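Local structure of CopN (Chlamydia pneumoniae, 4NRH) at residues 196-201 and 231-236; 249-254 and 264-269; 141-146 and 190-195; 216-221 and 258-263. The protein probably acts as a type III secretion gatekeeper that, in complex with the chaperone Scc3, directs the secretion of translocator proteins. All blocks are in the same frame, centred on the assembly; numbering follows the deposited sequence.

Contact 1 of 4, residues 196-201 and 231-236; sequences LTSYDY and ESYHKI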
loop_
_atom_site.group_PDB
_atom_site.type_symbol
_atom_site.label_atom_id
_atom_site.label_comp_id
_atom_site.label_asym_id
_atom_site.label_seq_id
_atom_site.Cartn_x
_atom_site.Cartn_y
_atom_site.Cartn_z
ATOM N N LEU A 196 7.578 -2.440 5.906
ATOM C CA LEU A 196 9.010 -2.325 5.637
ATOM C C LEU A 196 9.543 -0.903 5.807
ATOM O O LEU A 196 10.704 -0.713 6.167
ATOM C CB LEU A 196 9.326 -2.823 4.223
ATOM C CG LEU A 196 9.297 -4.337 4.009
ATOM C CD1 LEU A 196 9.517 -4.673 2.545
ATOM C CD2 LEU A 196 10.341 -5.014 4.881
ATOM N N THR A 197 8.702 0.090 5.536
ATOM C CA THR A 197 9.103 1.487 5.678
ATOM C C THR A 197 9.498 1.809 7.117
ATOM O O THR A 197 10.400 2.613 7.355
ATOM C CB THR A 197 7.985 2.450 5.239
ATOM O OG1 THR A 197 6.858 2.310 6.115
ATOM C CG2 THR A 197 7.554 2.155 3.810
ATOM N N SER A 198 8.818 1.181 8.071
ATOM C CA SER A 198 9.131 1.369 9.483
ATOM C C SER A 198 10.503 0.799 9.820
ATOM O O SER A 198 11.329 1.473 10.432
ATOM C CB SER A 198 8.068 0.718 10.366
ATOM O OG SER A 198 6.790 1.266 10.112
ATOM N N TYR A 199 10.734 -0.449 9.421
ATOM C CA TYR A 199 12.025 -1.096 9.632
ATOM C C TYR A 199 13.143 -0.288 8.985
ATOM O O TYR A 199 14.215 -0.126 9.562
ATOM C CB TYR A 199 12.015 -2.524 9.085
ATOM C CG TYR A 199 11.237 -3.500 9.941
ATOM C CD1 TYR A 199 9.869 -3.670 9.773
ATOM C CD2 TYR A 199 11.874 -4.253 10.920
ATOM C CE1 TYR A 199 9.157 -4.563 10.554
ATOM C CE2 TYR A 199 11.172 -5.148 11.704
ATOM C CZ TYR A 199 9.816 -5.299 11.518
ATOM O OH TYR A 199 9.117 -6.190 12.300
ATOM N N ASP A 200 12.880 0.218 7.784
ATOM C CA ASP A 200 13.843 1.055 7.076
ATOM C C ASP A 200 14.115 2.337 7.853
ATOM O O ASP A 200 15.262 2.775 7.968
ATOM C CB ASP A 200 13.338 1.386 5.670
ATOM C CG ASP A 200 14.259 2.338 4.927
ATOM O OD1 ASP A 200 14.121 3.567 5.109
ATOM O OD2 ASP A 200 15.121 1.858 4.161
ATOM N N TYR A 201 13.053 2.936 8.382
ATOM C CA TYR A 201 13.170 4.173 9.141
ATOM C C TYR A 201 13.977 3.977 10.421
ATOM O O TYR A 201 14.919 4.721 10.688
ATOM C CB TYR A 201 11.782 4.724 9.479
ATOM C CG TYR A 201 11.811 5.993 10.301
ATOM C CD1 TYR A 201 12.244 7.190 9.746
ATOM C CD2 TYR A 201 11.409 5.994 11.630
ATOM C CE1 TYR A 201 12.275 8.352 10.490
ATOM C CE2 TYR A 201 11.435 7.154 12.383
ATOM C CZ TYR A 201 11.869 8.330 11.806
ATOM O OH TYR A 201 11.900 9.489 12.544
ATOM N N GLU A 231 9.056 -3.360 16.107
ATOM C CA GLU A 231 7.975 -4.219 16.579
ATOM C C GLU A 231 7.135 -3.519 17.643
ATOM O O GLU A 231 5.923 -3.712 17.709
ATOM C CB GLU A 231 8.533 -5.539 17.119
ATOM C CG GLU A 231 9.045 -6.476 16.034
ATOM C CD GLU A 231 9.861 -7.629 16.586
ATOM O OE1 GLU A 231 10.248 -7.575 17.773
ATOM O OE2 GLU A 231 10.118 -8.591 15.832
ATOM N N SER A 232 7.785 -2.709 18.474
ATOM C CA SER A 232 7.079 -1.935 19.492
ATOM C C SER A 232 6.210 -0.875 18.827
ATOM O O SER A 232 5.064 -0.660 19.222
ATOM C CB SER A 232 8.066 -1.282 20.463
ATOM O OG SER A 232 8.633 -2.239 21.341
ATOM N N TYR A 233 6.775 -0.218 17.820
ATOM C CA TYR A 233 6.070 0.789 17.029
ATOM C C TYR A 233 4.789 0.218 16.430
ATOM O O TYR A 233 3.730 0.843 16.490
ATOM C CB TYR A 233 6.991 1.323 15.929
ATOM C CG TYR A 233 6.392 2.399 15.051
ATOM C CD1 TYR A 233 5.959 3.605 15.587
ATOM C CD2 TYR A 233 6.290 2.219 13.678
ATOM C CE1 TYR A 233 5.421 4.594 14.782
ATOM C CE2 TYR A 233 5.758 3.200 12.864
ATOM C CZ TYR A 233 5.324 4.386 13.419
ATOM O OH TYR A 233 4.791 5.362 12.608
ATOM N N HIS A 234 4.895 -0.973 15.850
ATOM C CA HIS A 234 3.751 -1.636 15.233
ATOM C C HIS A 234 2.759 -2.133 16.279
ATOM O O HIS A 234 1.552 -2.146 16.041
ATOM C CB HIS A 234 4.223 -2.797 14.359
ATOM C CG HIS A 234 4.988 -2.362 13.149
ATOM N ND1 HIS A 234 6.033 -3.093 12.625
ATOM C CD2 HIS A 234 4.858 -1.271 12.359
ATOM C CE1 HIS A 234 6.515 -2.469 11.566
ATOM N NE2 HIS A 234 5.819 -1.361 11.381
ATOM N N LYS A 235 3.274 -2.544 17.433
ATOM C CA LYS A 235 2.430 -2.959 18.549
ATOM C C LYS A 235 1.578 -1.791 19.026
ATOM O O LYS A 235 0.395 -1.949 19.331
ATOM C CB LYS A 235 3.283 -3.493 19.701
ATOM C CG LYS A 235 2.483 -4.097 20.844
ATOM C CD LYS A 235 3.393 -4.788 21.847
ATOM C CE LYS A 235 2.615 -5.279 23.058
ATOM N NZ LYS A 235 3.508 -5.912 24.069
ATOM N N ILE A 236 2.196 -0.617 19.085
ATOM C CA ILE A 236 1.513 0.600 19.504
ATOM C C ILE A 236 0.509 1.066 18.446
ATOM O O ILE A 236 -0.609 1.463 18.777
ATOM C CB ILE A 236 2.527 1.720 19.805
ATOM C CG1 ILE A 236 3.371 1.352 21.027
ATOM C CG2 ILE A 236 1.821 3.030 20.053
ATOM C CD1 ILE A 236 4.378 2.410 21.416
HETATM O O HOH W 1 9.650 -8.497 13.391
#

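Contact 2 of 4, residues 249-254 and 264-269; sequences REVRNL and GVLNLF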
loop_
_atom_site.group_PDB
_atom_site.type_symbol
_atom_site.label_atom_id
_atom_site.label_comp_id
_atom_site.label_asym_id
_atom_site.label_seq_id
_atom_site.Cartn_x
_atom_site.Cartn_y
_atom_site.Cartn_z
ATOM N N ARG A 249 4.649 2.947 28.870
ATOM C CA ARG A 249 5.030 1.643 29.400
ATOM C C ARG A 249 5.763 0.808 28.356
ATOM O O ARG A 249 6.736 0.121 28.668
ATOM C CB ARG A 249 3.799 0.882 29.896
ATOM C CG ARG A 249 4.128 -0.393 30.655
ATOM C CD ARG A 249 2.869 -1.096 31.136
ATOM N NE ARG A 249 2.069 -1.597 30.022
ATOM C CZ ARG A 249 1.041 -2.429 30.152
ATOM N NH1 ARG A 249 0.682 -2.860 31.354
ATOM N NH2 ARG A 249 0.371 -2.831 29.080
ATOM N N GLU A 250 5.285 0.869 27.117
ATOM C CA GLU A 250 5.887 0.122 26.019
ATOM C C GLU A 250 7.312 0.596 25.755
ATOM O O GLU A 250 8.213 -0.208 25.514
ATOM C CB GLU A 250 5.041 0.256 24.751
ATOM C CG GLU A 250 5.615 -0.458 23.536
ATOM C CD GLU A 250 5.690 -1.962 23.720
ATOM O OE1 GLU A 250 4.872 -2.513 24.489
ATOM O OE2 GLU A 250 6.569 -2.595 23.099
ATOM N N VAL A 251 7.507 1.911 25.802
ATOM C CA VAL A 251 8.824 2.503 25.604
ATOM C C VAL A 251 9.776 2.137 26.743
ATOM O O VAL A 251 10.944 1.826 26.509
ATOM C CB VAL A 251 8.730 4.039 25.481
ATOM C CG1 VAL A 251 10.112 4.672 25.520
ATOM C CG2 VAL A 251 8.007 4.420 24.199
ATOM N N ARG A 252 9.268 2.159 27.972
ATOM C CA ARG A 252 10.067 1.799 29.140
ATOM C C ARG A 252 10.491 0.333 29.122
ATOM O O ARG A 252 11.609 0.001 29.514
ATOM C CB ARG A 252 9.303 2.110 30.428
ATOM C CG ARG A 252 9.190 3.597 30.717
ATOM C CD ARG A 252 8.510 3.866 32.046
ATOM N NE ARG A 252 8.370 5.298 32.298
ATOM C CZ ARG A 252 9.348 6.075 32.750
ATOM N NH1 ARG A 252 10.544 5.561 33.004
ATOM N NH2 ARG A 252 9.132 7.367 32.949
ATOM N N ASN A 253 9.597 -0.543 28.675
ATOM C CA ASN A 253 9.938 -1.952 28.503
ATOM C C ASN A 253 11.002 -2.128 27.426
ATOM O O ASN A 253 11.757 -3.099 27.430
ATOM C CB ASN A 253 8.696 -2.771 28.142
ATOM C CG ASN A 253 7.692 -2.839 29.275
ATOM O OD1 ASN A 253 8.025 -2.583 30.432
ATOM N ND2 ASN A 253 6.453 -3.189 28.947
ATOM N N LEU A 254 11.047 -1.174 26.503
ATOM C CA LEU A 254 11.946 -1.236 25.358
ATOM C C LEU A 254 13.370 -0.779 25.685
ATOM O O LEU A 254 14.338 -1.442 25.316
ATOM C CB LEU A 254 11.376 -0.398 24.211
ATOM C CG LEU A 254 12.108 -0.428 22.871
ATOM C CD1 LEU A 254 12.161 -1.850 22.333
ATOM C CD2 LEU A 254 11.435 0.501 21.874
ATOM N N GLY A 264 13.778 10.096 24.047
ATOM C CA GLY A 264 14.369 9.896 22.736
ATOM C C GLY A 264 13.572 8.944 21.864
ATOM O O GLY A 264 13.365 9.203 20.676
ATOM N N VAL A 265 13.125 7.841 22.455
ATOM C CA VAL A 265 12.329 6.852 21.734
ATOM C C VAL A 265 10.955 7.416 21.376
ATOM O O VAL A 265 10.458 7.210 20.268
ATOM C CB VAL A 265 12.158 5.561 22.557
ATOM C CG1 VAL A 265 11.202 4.604 21.861
ATOM C CG2 VAL A 265 13.506 4.894 22.777
ATOM N N LEU A 266 10.351 8.134 22.321
ATOM C CA LEU A 266 9.046 8.752 22.104
ATOM C C LEU A 266 9.091 9.752 20.954
ATOM O O LEU A 266 8.197 9.781 20.109
ATOM C CB LEU A 266 8.560 9.443 23.378
ATOM C CG LEU A 266 8.053 8.544 24.506
ATOM C CD1 LEU A 266 7.882 9.341 25.790
ATOM C CD2 LEU A 266 6.745 7.883 24.107
ATOM N N ASN A 267 10.136 10.575 20.931
ATOM C CA ASN A 267 10.336 11.524 19.842
ATOM C C ASN A 267 10.539 10.798 18.518
ATOM O O ASN A 267 10.107 11.266 17.464
ATOM C CB ASN A 267 11.531 12.433 20.130
ATOM C CG ASN A 267 11.218 13.495 21.164
ATOM O OD1 ASN A 267 10.081 13.954 21.275
ATOM N ND2 ASN A 267 12.228 13.892 21.927
ATOM N N LEU A 268 11.209 9.652 18.584
ATOM C CA LEU A 268 11.442 8.827 17.407
ATOM C C LEU A 268 10.125 8.261 16.880
ATOM O O LEU A 268 9.881 8.254 15.673
ATOM C CB LEU A 268 12.419 7.698 17.733
ATOM C CG LEU A 268 12.930 6.906 16.534
ATOM C CD1 LEU A 268 13.542 7.861 15.527
ATOM C CD2 LEU A 268 13.943 5.862 16.974
ATOM N N PHE A 269 9.285 7.779 17.791
ATOM C CA PHE A 269 7.963 7.273 17.434
ATOM C C PHE A 269 7.094 8.358 16.811
ATOM O O PHE A 269 6.400 8.115 15.823
ATOM C CB PHE A 269 7.261 6.685 18.661
ATOM C CG PHE A 269 7.721 5.299 19.021
ATOM C CD1 PHE A 269 8.604 4.613 18.205
ATOM C CD2 PHE A 269 7.263 4.682 20.173
ATOM C CE1 PHE A 269 9.026 3.338 18.534
ATOM C CE2 PHE A 269 7.681 3.408 20.508
ATOM C CZ PHE A 269 8.564 2.734 19.686
#

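Contact 3 of 4, residues 141-146 and 190-195; sequences QLLSML and RNLQAV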
loop_
_atom_site.group_PDB
_atom_site.type_symbol
_atom_site.label_atom_id
_atom_site.label_comp_id
_atom_site.label_asym_id
_atom_site.label_seq_id
_atom_site.Cartn_x
_atom_site.Cartn_y
_atom_site.Cartn_z
ATOM N N GLN A 141 2.855 -13.099 7.758
ATOM C CA GLN A 141 3.437 -14.342 7.261
ATOM C C GLN A 141 4.471 -14.058 6.176
ATOM O O GLN A 141 5.512 -14.713 6.114
ATOM C CB GLN A 141 2.349 -15.277 6.728
ATOM C CG GLN A 141 1.419 -15.809 7.808
ATOM C CD GLN A 141 0.240 -16.575 7.240
ATOM O OE1 GLN A 141 -0.132 -16.397 6.082
ATOM N NE2 GLN A 141 -0.356 -17.434 8.059
ATOM N N LEU A 142 4.175 -13.085 5.320
ATOM C CA LEU A 142 5.128 -12.644 4.308
ATOM C C LEU A 142 6.381 -12.064 4.956
ATOM O O LEU A 142 7.495 -12.305 4.496
ATOM C CB LEU A 142 4.490 -11.610 3.375
ATOM C CG LEU A 142 3.408 -12.121 2.421
ATOM C CD1 LEU A 142 2.845 -10.981 1.587
ATOM C CD2 LEU A 142 3.960 -13.221 1.527
ATOM N N LEU A 143 6.191 -11.300 6.028
ATOM C CA LEU A 143 7.307 -10.689 6.742
ATOM C C LEU A 143 8.221 -11.739 7.364
ATOM O O LEU A 143 9.436 -11.708 7.167
ATOM C CB LEU A 143 6.798 -9.738 7.827
ATOM C CG LEU A 143 7.888 -9.049 8.652
ATOM C CD1 LEU A 143 8.710 -8.110 7.782
ATOM C CD2 LEU A 143 7.288 -8.305 9.836
ATOM N N SER A 144 7.628 -12.665 8.114
ATOM C CA SER A 144 8.371 -13.753 8.742
ATOM C C SER A 144 9.130 -14.570 7.703
ATOM O O SER A 144 10.250 -15.021 7.946
ATOM C CB SER A 144 7.430 -14.660 9.535
ATOM O OG SER A 144 6.643 -13.909 10.442
ATOM N N MET A 145 8.502 -14.760 6.547
ATOM C CA MET A 145 9.102 -15.504 5.448
ATOM C C MET A 145 10.365 -14.815 4.939
ATOM O O MET A 145 11.403 -15.453 4.760
ATOM C CB MET A 145 8.091 -15.672 4.312
ATOM C CG MET A 145 8.551 -16.583 3.190
ATOM S SD MET A 145 7.324 -16.711 1.877
ATOM C CE MET A 145 5.858 -17.102 2.827
ATOM N N LEU A 146 10.267 -13.511 4.701
ATOM C CA LEU A 146 11.386 -12.731 4.181
ATOM C C LEU A 146 12.485 -12.512 5.222
ATOM O O LEU A 146 13.655 -12.359 4.873
ATOM C CB LEU A 146 10.897 -11.375 3.664
ATOM C CG LEU A 146 10.465 -11.247 2.200
ATOM C CD1 LEU A 146 9.325 -12.192 1.857
ATOM C CD2 LEU A 146 10.079 -9.807 1.890
ATOM N N ARG A 190 1.308 -5.234 -0.455
ATOM C CA ARG A 190 1.319 -3.783 -0.294
ATOM C C ARG A 190 1.416 -3.410 1.182
ATOM O O ARG A 190 2.107 -2.461 1.548
ATOM C CB ARG A 190 0.075 -3.149 -0.927
ATOM C CG ARG A 190 0.093 -3.137 -2.447
ATOM C CD ARG A 190 -1.121 -2.415 -3.008
ATOM N NE ARG A 190 -1.027 -2.235 -4.454
ATOM C CZ ARG A 190 -1.766 -2.896 -5.340
ATOM N NH1 ARG A 190 -2.661 -3.784 -4.929
ATOM N NH2 ARG A 190 -1.609 -2.667 -6.637
ATOM N N ASN A 191 0.710 -4.158 2.025
ATOM C CA ASN A 191 0.792 -3.967 3.466
ATOM C C ASN A 191 2.188 -4.285 3.986
ATOM O O ASN A 191 2.677 -3.641 4.913
ATOM C CB ASN A 191 -0.247 -4.830 4.185
ATOM C CG ASN A 191 -1.669 -4.385 3.903
ATOM O OD1 ASN A 191 -1.898 -3.298 3.374
ATOM N ND2 ASN A 191 -2.633 -5.229 4.254
ATOM N N LEU A 192 2.821 -5.291 3.389
ATOM C CA LEU A 192 4.198 -5.642 3.720
ATOM C C LEU A 192 5.142 -4.483 3.416
ATOM O O LEU A 192 6.012 -4.153 4.221
ATOM C CB LEU A 192 4.639 -6.895 2.958
ATOM C CG LEU A 192 6.113 -7.278 3.110
ATOM C CD1 LEU A 192 6.456 -7.519 4.573
ATOM C CD2 LEU A 192 6.448 -8.497 2.267
ATOM N N GLN A 193 4.967 -3.879 2.244
ATOM C CA GLN A 193 5.804 -2.760 1.825
ATOM C C GLN A 193 5.651 -1.570 2.767
ATOM O O GLN A 193 6.601 -0.826 2.999
ATOM C CB GLN A 193 5.466 -2.344 0.392
ATOM C CG GLN A 193 5.805 -3.394 -0.654
ATOM C CD GLN A 193 5.646 -2.878 -2.070
ATOM O OE1 GLN A 193 4.664 -2.209 -2.393
ATOM N NE2 GLN A 193 6.617 -3.182 -2.923
ATOM N N ALA A 194 4.448 -1.399 3.308
ATOM C CA ALA A 194 4.190 -0.341 4.278
ATOM C C ALA A 194 4.932 -0.627 5.580
ATOM O O ALA A 194 5.566 0.258 6.156
ATOM C CB ALA A 194 2.697 -0.201 4.533
ATOM N N VAL A 195 4.841 -1.873 6.035
ATOM C CA VAL A 195 5.543 -2.324 7.231
ATOM C C VAL A 195 7.057 -2.145 7.094
ATOM O O VAL A 195 7.731 -1.729 8.038
ATOM C CB VAL A 195 5.217 -3.804 7.537
ATOM C CG1 VAL A 195 6.169 -4.368 8.580
ATOM C CG2 VAL A 195 3.775 -3.940 8.002
#

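Contact 4 of 4, residues 216-221 and 258-263; sequences EGIQTP and DVDSVT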
loop_
_atom_site.group_PDB
_atom_site.type_symbol
_atom_site.label_atom_id
_atom_site.label_comp_id
_atom_site.label_asym_id
_atom_site.label_seq_id
_atom_site.Cartn_x
_atom_site.Cartn_y
_atom_site.Cartn_z
ATOM N N GLU A 216 26.377 11.234 25.856
ATOM C CA GLU A 216 26.136 11.894 27.135
ATOM C C GLU A 216 26.230 10.916 28.307
ATOM O O GLU A 216 25.703 11.174 29.389
ATOM C CB GLU A 216 24.773 12.590 27.133
ATOM C CG GLU A 216 23.646 11.770 26.530
ATOM C CD GLU A 216 22.319 12.505 26.565
ATOM O OE1 GLU A 216 22.025 13.148 27.595
ATOM O OE2 GLU A 216 21.573 12.440 25.565
ATOM N N GLY A 217 26.902 9.792 28.078
ATOM C CA GLY A 217 27.189 8.839 29.135
ATOM C C GLY A 217 26.006 8.010 29.595
ATOM O O GLY A 217 26.039 7.422 30.676
ATOM N N ILE A 218 24.955 7.963 28.784
ATOM C CA ILE A 218 23.778 7.167 29.116
ATOM C C ILE A 218 23.857 5.770 28.505
ATOM O O ILE A 218 23.953 5.618 27.288
ATOM C CB ILE A 218 22.484 7.856 28.650
ATOM C CG1 ILE A 218 22.333 9.211 29.344
ATOM C CG2 ILE A 218 21.278 6.973 28.936
ATOM C CD1 ILE A 218 21.100 9.974 28.925
ATOM N N GLN A 219 23.814 4.755 29.362
ATOM C CA GLN A 219 23.875 3.369 28.917
ATOM C C GLN A 219 22.504 2.868 28.473
ATOM O O GLN A 219 21.498 3.115 29.139
ATOM C CB GLN A 219 24.427 2.478 30.034
ATOM C CG GLN A 219 24.268 0.983 29.789
ATOM C CD GLN A 219 25.338 0.414 28.876
ATOM O OE1 GLN A 219 25.545 0.893 27.761
ATOM N NE2 GLN A 219 26.027 -0.618 29.351
ATOM N N THR A 220 22.469 2.165 27.345
ATOM C CA THR A 220 21.227 1.603 26.832
ATOM C C THR A 220 21.274 0.078 26.917
ATOM O O THR A 220 22.355 -0.508 26.908
ATOM C CB THR A 220 20.973 2.039 25.372
ATOM O OG1 THR A 220 22.108 1.702 24.564
ATOM C CG2 THR A 220 20.733 3.537 25.300
ATOM N N PRO A 221 20.099 -0.568 27.007
ATOM C CA PRO A 221 20.044 -2.032 27.100
ATOM C C PRO A 221 20.655 -2.736 25.891
ATOM O O PRO A 221 20.456 -2.305 24.754
ATOM C CB PRO A 221 18.541 -2.321 27.194
ATOM C CG PRO A 221 17.950 -1.069 27.740
ATOM C CD PRO A 221 18.763 0.039 27.149
ATOM N N ASP A 258 15.533 5.444 32.002
ATOM C CA ASP A 258 16.245 6.714 31.874
ATOM C C ASP A 258 15.392 7.713 31.096
ATOM O O ASP A 258 14.907 7.407 30.008
ATOM C CB ASP A 258 17.600 6.518 31.193
ATOM C CG ASP A 258 18.367 7.817 31.038
ATOM O OD1 ASP A 258 18.157 8.519 30.027
ATOM O OD2 ASP A 258 19.178 8.138 31.933
ATOM N N VAL A 259 15.216 8.904 31.662
ATOM C CA VAL A 259 14.291 9.891 31.110
ATOM C C VAL A 259 14.679 10.362 29.705
ATOM O O VAL A 259 13.813 10.520 28.843
ATOM C CB VAL A 259 14.162 11.119 32.054
ATOM C CG1 VAL A 259 15.522 11.747 32.343
ATOM C CG2 VAL A 259 13.183 12.139 31.486
ATOM N N ASP A 260 15.969 10.568 29.468
ATOM C CA ASP A 260 16.438 10.988 28.151
ATOM C C ASP A 260 16.280 9.865 27.131
ATOM O O ASP A 260 16.030 10.113 25.952
ATOM C CB ASP A 260 17.898 11.439 28.215
ATOM C CG ASP A 260 18.100 12.636 29.121
ATOM O OD1 ASP A 260 17.689 13.751 28.735
ATOM O OD2 ASP A 260 18.670 12.465 30.220
ATOM N N SER A 261 16.427 8.629 27.597
ATOM C CA SER A 261 16.267 7.459 26.742
ATOM C C SER A 261 14.810 7.298 26.327
ATOM O O SER A 261 14.507 7.104 25.150
ATOM C CB SER A 261 16.760 6.199 27.455
ATOM O OG SER A 261 18.143 6.287 27.745
ATOM N N VAL A 262 13.915 7.368 27.309
ATOM C CA VAL A 262 12.482 7.249 27.069
ATOM C C VAL A 262 11.995 8.363 26.145
ATOM O O VAL A 262 11.276 8.109 25.177
ATOM C CB VAL A 262 11.687 7.292 28.389
ATOM C CG1 VAL A 262 10.193 7.375 28.114
ATOM C CG2 VAL A 262 12.010 6.074 29.237
ATOM N N THR A 263 12.394 9.593 26.456
ATOM C CA THR A 263 12.065 10.756 25.637
ATOM C C THR A 263 12.552 10.590 24.199
ATOM O O THR A 263 11.829 10.899 23.250
ATOM C CB THR A 263 12.672 12.044 26.233
ATOM O OG1 THR A 263 12.105 12.288 27.526
ATOM C CG2 THR A 263 12.398 13.241 25.331
HETATM O O HOH W 2 19.137 3.771 28.622
#

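Contact 1 of 4, residues 196-201 and 231-236
H234 reaches from helix 226-237 to helix 179-215 and lays the CE1-NE2 side of its imidazole against S198 and Y199. Its NE2 makes a hydrogen bond of 3.1 Å with S198 OG. Either atom could be the donor. S198 OG lies near the imidazole plane, at the ring edge. The same oxygen sits 3.5 Å from Y233 CE2, in the plane of that tyrosine ring and at its edge. S198 OG is anti to the carbonyl carbon (chi1 -59°), and this turn sets it between the two aromatic side chains. Y199 meets the imidazole at the neighbouring CE1 corner. Its CE1 lies 3.5 Å from H234 CE1, and the two ring planes are inclined at 50°, an oblique meeting. The two helices belong to the all-helical fold of the YopN/MxiC gatekeeper family. Here the long helix 179-215 meets a helix of the third helical domain. The axes of the two segments approach to 10.4 Å, at 137° between their directions. At the Y199 end the link is through water. One water lies 2.6 Å from Y199 OH and donates to E231 OE2 at 2.5 Å. The phenol oxygen also touches E231 CG. The hydroxyl of Y233 bonds to T276, and the Y199 ring meets that of Y152 nearly parallel.

Contact 2 of 4, residues 249-254 and 264-269
The axes of segments 249-254 and 264-269 come within 10.2 Å, with directions 122° apart. The backbones come nearest at V251 and V265, where the CA atoms are 6.8 Å apart. No hydrogen bond crosses between the segments, and the contact is wholly apolar. V251 is its centre, and its two methyls have different nearest partners. V251 CG1 is anti to the backbone N (chi1 170°) and meets V265 CB at 3.7 Å. V251 CG2 touches L266 CD2 at 3.7 Å. The same methyl also lies 3.8 Å from F269 CE2, approaching the ring obliquely. L254, one turn after V251, adds looser contacts. Its CD2 is 4.1 Å from V265 CG1 and 4.2 Å from F269 CZ. V265 CG1 also lies over one face of the F269 ring within its own helix, displaced toward the rim. All five side chains are buried. I294 of helix 284-301 and I236 of helix 226-237 pack on F269, while A297 and L298 pack on L266. Helices 244-255 and 259-272 are two consecutive helices joined by a short loop and packed at a steep angle, with a hydrophobic interface in the third helical domain of this gatekeeper family.

Contact 3 of 4, residues 141-146 and 190-195
Two helices of an all-helical fold meet here: helix 139-149, in the HrpJ-like region, and the long helix 179-215. L192 is the centre of the contact. It reaches from the long helix toward L142, L143 and L146, and its two methyls divide the work. L192 CD2 touches L142 CB at 3.8 Å and L146 CD2 at 3.9 Å. L192 CD1 rests on L143, 3.9 Å from L143 CA and 4.0 Å from L143 CB. L192 CG is anti to the backbone N (chi1 174°), beside the carbonyl carbon, and the bond from CA to CB already points at helix 139-149. V195, one turn on, makes a lighter touch, with its CG1 4.3 Å from L143 CD2. No hydrogen bond crosses between the segments, so apolar packing alone joins them here. The segment axes are 10.0 Å apart at their closest and cross at -61°. This steep crossing concentrates the contact around L192. Helix 122-133 packs on L142 through V132, and helix 152-172 packs on L146 through M155. Another side of segment 190-195 faces the chaperone chain: R190 forms a salt bridge with D24 of the chaperone, and Q193 bonds to the backbone N of the same residue.

Contact 4 of 4, residues 216-221 and 258-263
I218 fills the tight part of this contact, pressing its methyls against the first turn of helix 259-272. Its CG2, the branch anti to the backbone N, lies 3.4 Å from S261 OG. I218 CD1 reaches D258 OD1 at 3.5 Å and D260 CB at 3.6 Å, crossing the D260 side chain at about a right angle. D258 is the N-cap of the helix. Its OD1 accepts from S261 N at 3.0 Å through the anti lone pair, and I218 packs against this capping carboxylate. The loose side is that of E216 and D260. Both are exposed, and E216 OE1 stays 4.3 Å from D260 OD2. Separately, a water joins the loop to the helix, donating to Q219 O and lying 2.8 Å from S261 OG. G217, with positive phi, is the C-prime residue of a Schellman motif that ends helix 179-215, and the chain then turns to bring I218 against L213. The end of one helix thus meets the start of another. The chemistry is that of an aliphatic side chain packed on a polar N-terminal turn, with a water bridge beside it and no direct hydrogen bond between the segments, and the nearby acidic pair is likely to be mildly repulsive.

How the contacts relate
The contacts follow the elongated chain from its middle toward one end. The centre of contact 3 lies about 8 Å from the chain centre, that of contact 1 about 18 Å, that of contact 2 about 30 Å and that of contact 4 about 36 Å. Along the sequence contact 3 closes before the others open, contact 1 closes before contact 2, and contact 4 alternates with both contacts 1 and 2. Helix 179-215 serves contacts 3 and 1, whose centres are 11 Å apart, and the loop after it serves contact 4. Helix 259-272 serves contacts 2 and 4. Contacts 1 and 2 touch through S232 and E250. The long helix therefore ties the HrpJ-like region to the third helical domain.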